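Local coordinates for protein histidinol-phosphatase (Listeria monocytogenes serotype 4b str. H7858, PDB 6NLR) that probably hydrolyses histidinol phosphate to histidinol and phosphate in histidine biosynthesis, using a trinuclear metal site in a PHP-domain barrel, at residues Thr7-Cys12 with Tyr35-His40; Tyr70-Met75 with Ile88-Glu93. All blocks are in the same frame, centred on the assembly; numbering follows the deposited sequence.

Contact 1 of 2, residues Thr7-Cys12 with Tyr35-His40. With MN (manganese (II) ion), chain D; CO (cobalt (II) ion), chain F.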
loop_
_atom_site.group_PDB
_atom_site.type_symbol
_atom_site.label_atom_id
_atom_site.label_comp_id
_atom_site.label_asym_id
_atom_site.label_seq_id
_atom_site.Cartn_x
_atom_site.Cartn_y
_atom_site.Cartn_z
ATOM N N THR A 7 -0.955 -3.912 7.990
ATOM C CA THR A 7 -0.662 -5.367 8.139
ATOM C C THR A 7 -1.675 -6.200 7.356
ATOM O O THR A 7 -2.811 -5.715 7.091
ATOM C CB THR A 7 -0.648 -5.805 9.608
ATOM O OG1 THR A 7 -1.995 -5.847 10.095
ATOM C CG2 THR A 7 0.202 -4.885 10.452
ATOM N N HIS A 8 -1.264 -7.422 7.058
ATOM C CA HIS A 8 -2.014 -8.436 6.281
ATOM C C HIS A 8 -2.194 -9.688 7.142
ATOM O O HIS A 8 -1.684 -9.712 8.283
ATOM C CB HIS A 8 -1.295 -8.662 4.938
ATOM C CG HIS A 8 -1.314 -7.436 4.084
ATOM N ND1 HIS A 8 -2.412 -7.100 3.311
ATOM C CD2 HIS A 8 -0.429 -6.428 3.937
ATOM C CE1 HIS A 8 -2.167 -5.961 2.680
ATOM N NE2 HIS A 8 -0.972 -5.511 3.081
ATOM N N THR A 9 -2.880 -10.699 6.602
ATOM C CA THR A 9 -3.415 -11.853 7.357
ATOM C C THR A 9 -3.320 -13.121 6.516
ATOM O O THR A 9 -2.839 -13.047 5.360
ATOM C CB THR A 9 -4.885 -11.600 7.724
ATOM O OG1 THR A 9 -5.697 -11.658 6.544
ATOM C CG2 THR A 9 -5.091 -10.262 8.391
ATOM N N GLU A 10 -3.821 -14.232 7.061
ATOM C CA GLU A 10 -3.976 -15.522 6.336
ATOM C C GLU A 10 -4.972 -15.359 5.176
ATOM O O GLU A 10 -4.980 -16.237 4.314
ATOM C CB GLU A 10 -4.373 -16.664 7.281
ATOM C CG GLU A 10 -5.769 -16.543 7.906
ATOM C CD GLU A 10 -5.894 -15.671 9.164
ATOM O OE1 GLU A 10 -4.962 -14.870 9.478
ATOM O OE2 GLU A 10 -6.948 -15.749 9.810
ATOM N N PHE A 11 -5.757 -14.279 5.111
ATOM C CA PHE A 11 -6.720 -14.041 3.994
ATOM C C PHE A 11 -5.995 -13.500 2.753
ATOM O O PHE A 11 -6.616 -13.342 1.706
ATOM C CB PHE A 11 -7.878 -13.151 4.457
ATOM C CG PHE A 11 -8.887 -13.900 5.292
ATOM C CD1 PHE A 11 -8.736 -14.019 6.667
ATOM C CD2 PHE A 11 -9.979 -14.518 4.704
ATOM C CE1 PHE A 11 -9.655 -14.725 7.428
ATOM C CE2 PHE A 11 -10.887 -15.239 5.462
ATOM C CZ PHE A 11 -10.732 -15.330 6.823
ATOM N N CYS A 12 -4.701 -13.216 2.863
ATOM C CA CYS A 12 -3.869 -12.733 1.737
ATOM C C CYS A 12 -3.310 -13.944 0.988
ATOM O O CYS A 12 -2.452 -14.640 1.522
ATOM C CB CYS A 12 -2.727 -11.861 2.240
ATOM S SG CYS A 12 -1.742 -11.212 0.877
ATOM N N TYR A 35 -2.863 -1.098 16.019
ATOM C CA TYR A 35 -2.566 -2.111 14.982
ATOM C C TYR A 35 -3.738 -2.170 14.006
ATOM O O TYR A 35 -4.863 -2.455 14.458
ATOM C CB TYR A 35 -2.273 -3.423 15.704
ATOM C CG TYR A 35 -1.818 -4.575 14.849
ATOM C CD1 TYR A 35 -2.742 -5.349 14.167
ATOM C CD2 TYR A 35 -0.487 -4.943 14.783
ATOM C CE1 TYR A 35 -2.361 -6.453 13.434
ATOM C CE2 TYR A 35 -0.085 -6.033 14.031
ATOM C CZ TYR A 35 -1.025 -6.800 13.365
ATOM O OH TYR A 35 -0.665 -7.905 12.647
ATOM N N SER A 36 -3.484 -1.913 12.723
ATOM C CA SER A 36 -4.507 -1.946 11.653
ATOM C C SER A 36 -4.306 -3.186 10.776
ATOM O O SER A 36 -3.209 -3.406 10.222
ATOM C CB SER A 36 -4.517 -0.664 10.846
ATOM O OG SER A 36 -4.999 0.420 11.626
ATOM N N ILE A 37 -5.370 -3.972 10.676
ATOM C CA ILE A 37 -5.513 -5.077 9.712
ATOM C C ILE A 37 -6.181 -4.482 8.480
ATOM O O ILE A 37 -7.383 -4.142 8.564
ATOM C CB ILE A 37 -6.326 -6.222 10.313
ATOM C CG1 ILE A 37 -5.692 -6.727 11.611
ATOM C CG2 ILE A 37 -6.488 -7.325 9.277
ATOM C CD1 ILE A 37 -6.624 -7.565 12.442
ATOM N N VAL A 38 -5.413 -4.342 7.403
ATOM C CA VAL A 38 -5.893 -3.728 6.151
ATOM C C VAL A 38 -5.600 -4.709 5.017
ATOM O O VAL A 38 -4.670 -4.491 4.209
ATOM C CB VAL A 38 -5.307 -2.313 5.959
ATOM C CG1 VAL A 38 -6.010 -1.331 6.886
ATOM C CG2 VAL A 38 -3.806 -2.264 6.192
ATOM N N GLU A 39 -6.379 -5.777 4.979
ATOM C CA GLU A 39 -6.199 -6.855 3.988
ATOM C C GLU A 39 -6.531 -6.311 2.592
ATOM O O GLU A 39 -7.377 -5.384 2.471
ATOM C CB GLU A 39 -7.059 -8.055 4.360
ATOM C CG GLU A 39 -6.678 -9.277 3.575
ATOM C CD GLU A 39 -5.175 -9.542 3.617
ATOM O OE1 GLU A 39 -4.726 -10.159 4.585
ATOM O OE2 GLU A 39 -4.485 -9.094 2.677
ATOM N N HIS A 40 -5.904 -6.869 1.556
ATOM C CA HIS A 40 -6.223 -6.507 0.154
ATOM C C HIS A 40 -7.709 -6.703 -0.140
ATOM O O HIS A 40 -8.218 -7.827 0.065
ATOM C CB HIS A 40 -5.407 -7.353 -0.802
ATOM C CG HIS A 40 -3.959 -7.103 -0.651
ATOM N ND1 HIS A 40 -3.382 -5.942 -1.112
ATOM C CD2 HIS A 40 -2.985 -7.855 -0.105
ATOM C CE1 HIS A 40 -2.083 -5.986 -0.865
ATOM N NE2 HIS A 40 -1.822 -7.148 -0.243
HETATM MN MN MN D . 0.099 -8.052 0.019
HETATM CO CO CO F . 0.037 -3.970 1.878
HETATM O O HOH W 1 -2.368 -8.428 10.549
HETATM O O HOH W 2 1.068 -2.808 0.312
#
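H8 and E39 meet where the loop after strand 3-7 runs beside the end of strand 34-40. This is part of the trinuclear metal site of the PHP domain, at the C-terminal ends of parallel strands of a TIM-barrel-like fold. The H8 side chain can be followed outward. CB lies beside the E39 carboxylate. ND1 donates to E39 OE2 at 2.9 Å, with OE2 close to the ring plane but the donor above the carboxylate plane. CE1 sits over one face of the H40 ring, toward the NE2 rim and 3.2 Å from H40 NE2, and the two imidazoles form an offset stack. CE1 and CD2 flank the tip NE2, which binds cobalt at 2.2 Å. H6, E93 and D258 are further cobalt ligands. H40 NE2 binds a manganese ion together with H14 and H260, and this ion lies over the centre of the H8 ring face.

E39 is a second-shell residue. Its OE2 accepts from H8 ND1 and from the H40 backbone N, both on the same face of the carboxylate. Its OE1 accepts from T9 OG1 at 2.7 Å through the anti lone pair, and weakly from T9 N. With cobalt on NE2, the bond at ND1 helps hold the rotation of the H8 ring. T9 OG1 in turn accepts from F11 N, an ST turn.

At the other end, T7 O accepts from V38 N at 3.0 Å. T7 CG2 lies over one face of the Y35 ring. T7 OG1 donates to S36 O at 2.7 Å and accepts from a water that also donates to H8 O.

Contact 2 of 2, residues Tyr70-Met75 with Ile88-Glu93. With MN (manganese (II) ion), chain E; CO (cobalt (II) ion), chain F.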
loop_
_atom_site.group_PDB
_atom_site.type_symbol
_atom_site.label_atom_id
_atom_site.label_comp_id
_atom_site.label_asym_id
_atom_site.label_seq_id
_atom_site.Cartn_x
_atom_site.Cartn_y
_atom_site.Cartn_z
ATOM N N TYR A 70 -16.145 -14.055 6.241
ATOM C CA TYR A 70 -15.194 -14.864 7.049
ATOM C C TYR A 70 -14.056 -13.955 7.529
ATOM O O TYR A 70 -13.642 -14.061 8.703
ATOM C CB TYR A 70 -14.717 -16.077 6.249
ATOM C CG TYR A 70 -15.837 -17.015 5.842
ATOM C CD1 TYR A 70 -16.424 -17.879 6.757
ATOM C CD2 TYR A 70 -16.341 -17.006 4.548
ATOM C CE1 TYR A 70 -17.474 -18.709 6.403
ATOM C CE2 TYR A 70 -17.368 -17.856 4.167
ATOM C CZ TYR A 70 -17.939 -18.708 5.098
ATOM O OH TYR A 70 -18.951 -19.560 4.735
ATOM N N TYR A 71 -13.600 -13.042 6.669
ATOM C CA TYR A 71 -12.554 -12.048 7.010
ATOM C C TYR A 71 -13.026 -11.174 8.173
ATOM O O TYR A 71 -12.307 -11.098 9.186
ATOM C CB TYR A 71 -12.206 -11.179 5.805
ATOM C CG TYR A 71 -11.342 -9.988 6.129
ATOM C CD1 TYR A 71 -10.021 -10.157 6.498
ATOM C CD2 TYR A 71 -11.834 -8.699 6.050
ATOM C CE1 TYR A 71 -9.213 -9.073 6.783
ATOM C CE2 TYR A 71 -11.039 -7.602 6.325
ATOM C CZ TYR A 71 -9.717 -7.788 6.686
ATOM O OH TYR A 71 -8.893 -6.724 6.927
ATOM N N PHE A 72 -14.205 -10.557 8.043
ATOM C CA PHE A 72 -14.768 -9.678 9.098
ATOM C C PHE A 72 -14.991 -10.473 10.385
ATOM O O PHE A 72 -14.666 -9.967 11.457
ATOM C CB PHE A 72 -16.048 -8.986 8.632
ATOM C CG PHE A 72 -15.760 -7.801 7.752
ATOM C CD1 PHE A 72 -14.995 -6.755 8.226
ATOM C CD2 PHE A 72 -16.226 -7.750 6.452
ATOM C CE1 PHE A 72 -14.742 -5.648 7.435
ATOM C CE2 PHE A 72 -15.963 -6.649 5.656
ATOM C CZ PHE A 72 -15.226 -5.606 6.152
ATOM N N LYS A 73 -15.517 -11.690 10.291
ATOM C CA LYS A 73 -15.766 -12.503 11.497
ATOM C C LYS A 73 -14.436 -12.738 12.231
ATOM O O LYS A 73 -14.388 -12.515 13.446
ATOM C CB LYS A 73 -16.444 -13.815 11.113
ATOM C CG LYS A 73 -16.666 -14.758 12.277
ATOM C CD LYS A 73 -17.209 -16.085 11.848
ATOM C CE LYS A 73 -17.407 -17.019 13.017
ATOM N NZ LYS A 73 -17.414 -18.415 12.551
ATOM N N LYS A 74 -13.395 -13.197 11.532
ATOM C CA LYS A 74 -12.092 -13.535 12.169
ATOM C C LYS A 74 -11.479 -12.270 12.775
ATOM O O LYS A 74 -11.036 -12.298 13.915
ATOM C CB LYS A 74 -11.149 -14.203 11.170
ATOM C CG LYS A 74 -9.741 -14.490 11.689
ATOM C CD LYS A 74 -9.721 -15.438 12.869
ATOM C CE LYS A 74 -8.324 -15.660 13.406
ATOM N NZ LYS A 74 -7.474 -16.327 12.396
HETATM N N MSE A 75 -11.438 -11.162 12.018
HETATM C CA MSE A 75 -10.737 -9.982 12.509
HETATM C C MSE A 75 -11.475 -9.362 13.703
HETATM O O MSE A 75 -10.831 -8.840 14.602
HETATM C CB MSE A 75 -10.546 -8.935 11.405
HETATM C CG MSE A 75 -9.678 -9.374 10.230
HETATM SE SE MSE A 75 -8.217 -10.605 10.736
HETATM C CE MSE A 75 -8.293 -12.066 9.419
ATOM N N ILE A 88 -7.059 -2.595 17.964
ATOM C CA ILE A 88 -7.032 -3.167 16.587
ATOM C C ILE A 88 -8.084 -2.469 15.729
ATOM O O ILE A 88 -9.234 -2.401 16.148
ATOM C CB ILE A 88 -7.188 -4.693 16.639
ATOM C CG1 ILE A 88 -5.967 -5.295 17.347
ATOM C CG2 ILE A 88 -7.404 -5.260 15.245
ATOM C CD1 ILE A 88 -6.022 -6.771 17.580
ATOM N N HIS A 89 -7.671 -1.954 14.581
ATOM C CA HIS A 89 -8.579 -1.413 13.546
ATOM C C HIS A 89 -8.684 -2.454 12.429
ATOM O O HIS A 89 -7.723 -3.227 12.223
ATOM C CB HIS A 89 -8.107 -0.050 13.032
ATOM C CG HIS A 89 -7.901 0.981 14.086
ATOM N ND1 HIS A 89 -8.924 1.468 14.845
ATOM C CD2 HIS A 89 -6.776 1.632 14.496
ATOM C CE1 HIS A 89 -8.457 2.381 15.688
ATOM N NE2 HIS A 89 -7.123 2.494 15.491
ATOM N N ILE A 90 -9.834 -2.497 11.768
ATOM C CA ILE A 90 -10.124 -3.447 10.670
ATOM C C ILE A 90 -10.512 -2.639 9.441
ATOM O O ILE A 90 -11.382 -1.789 9.517
ATOM C CB ILE A 90 -11.227 -4.430 11.081
ATOM C CG1 ILE A 90 -10.884 -5.127 12.402
ATOM C CG2 ILE A 90 -11.473 -5.414 9.951
ATOM C CD1 ILE A 90 -12.005 -5.952 12.980
ATOM N N GLY A 91 -9.889 -2.932 8.319
ATOM C CA GLY A 91 -10.275 -2.330 7.036
ATOM C C GLY A 91 -9.583 -3.026 5.899
ATOM O O GLY A 91 -9.304 -4.243 6.004
ATOM N N PHE A 92 -9.352 -2.292 4.825
ATOM C CA PHE A 92 -8.740 -2.835 3.598
ATOM C C PHE A 92 -7.594 -1.954 3.143
ATOM O O PHE A 92 -7.629 -0.712 3.343
ATOM C CB PHE A 92 -9.789 -2.898 2.486
ATOM C CG PHE A 92 -10.941 -3.805 2.812
ATOM C CD1 PHE A 92 -10.793 -5.186 2.749
ATOM C CD2 PHE A 92 -12.154 -3.275 3.221
ATOM C CE1 PHE A 92 -11.846 -6.030 3.075
ATOM C CE2 PHE A 92 -13.216 -4.121 3.507
ATOM C CZ PHE A 92 -13.059 -5.489 3.430
ATOM N N GLU A 93 -6.620 -2.599 2.509
ATOM C CA GLU A 93 -5.749 -1.970 1.505
ATOM C C GLU A 93 -6.542 -2.034 0.203
ATOM O O GLU A 93 -6.675 -3.139 -0.387
ATOM C CB GLU A 93 -4.391 -2.644 1.388
ATOM C CG GLU A 93 -3.448 -1.827 0.516
ATOM C CD GLU A 93 -2.065 -2.412 0.331
ATOM O OE1 GLU A 93 -1.826 -3.507 0.877
ATOM O OE2 GLU A 93 -1.236 -1.761 -0.352
HETATM MN MN MN E . 0.451 -2.465 -1.344
HETATM CO CO CO F . 0.037 -3.970 1.878
HETATM O O HOH W 3 2.487 -2.997 -2.327
HETATM O O HOH W 2 1.068 -2.808 0.312
#
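I90, F92 and Y71 carry this contact between helix 68-81 and strand 87-95. The two short segments run nearly antiparallel, at 160°, and their axes approach to 9.7 Å. I90 points at the helix and has the most surface buried. Its CD1 lies 3.5 Å from the backbone O of selenomethionine M75 and 3.7 Å from M75 CB. Its CG2 touches both M75 CB and F72 CE1, and Y71 also comes near it.

F92 meets two rings of the helix. Its CE1 is 3.7 Å from Y71 CE2, and its CZ is 3.5 Å from F72 CZ. The Y71 and F92 ring planes are 33° apart, and the two side chains slide past each other in opposite directions. The F72 side chain crosses that of F92 at about a right angle. Y71 CD2 lies over the centre of one F72 face, which completes the aromatic cluster.

Y71 CG is anti to the backbone N (chi1 169°), which starts the ring off toward the strand. At the tip of the ring, Y71 OH donates to G91 O at 2.7 Å, nearly in line with the carbonyl. This polar bond is buried in the apolar layer.

Further along the strand, E93 turns to the metals: OE1 binds cobalt and OE2 binds the manganese ion shared with H123 and H181. A helix packed on the outside of a parallel strand that presents a metal ligand toward its C-terminal end is characteristic of the PHP barrel.

In the fold
From the N terminus, strand 3-7 leads into the loop of residues 7-12, and helix 20-29 returns the chain to strand 34-40. Contact 1 closes there. The chain then passes through short helices to helix 68-81 and back to strand 87-95, where contact 2 closes. The two contacts follow in series and neither nests in the other. Strands 34-40 and 87-95 are parallel neighbours in one sheet, with helix 68-81 as the crossover between them. I37 O probably accepts from G91 N across that seam. A salt bridge from E10 to K74 ties the loop to the helix. Both contacts also meet at the cobalt ion, through H8 and E93.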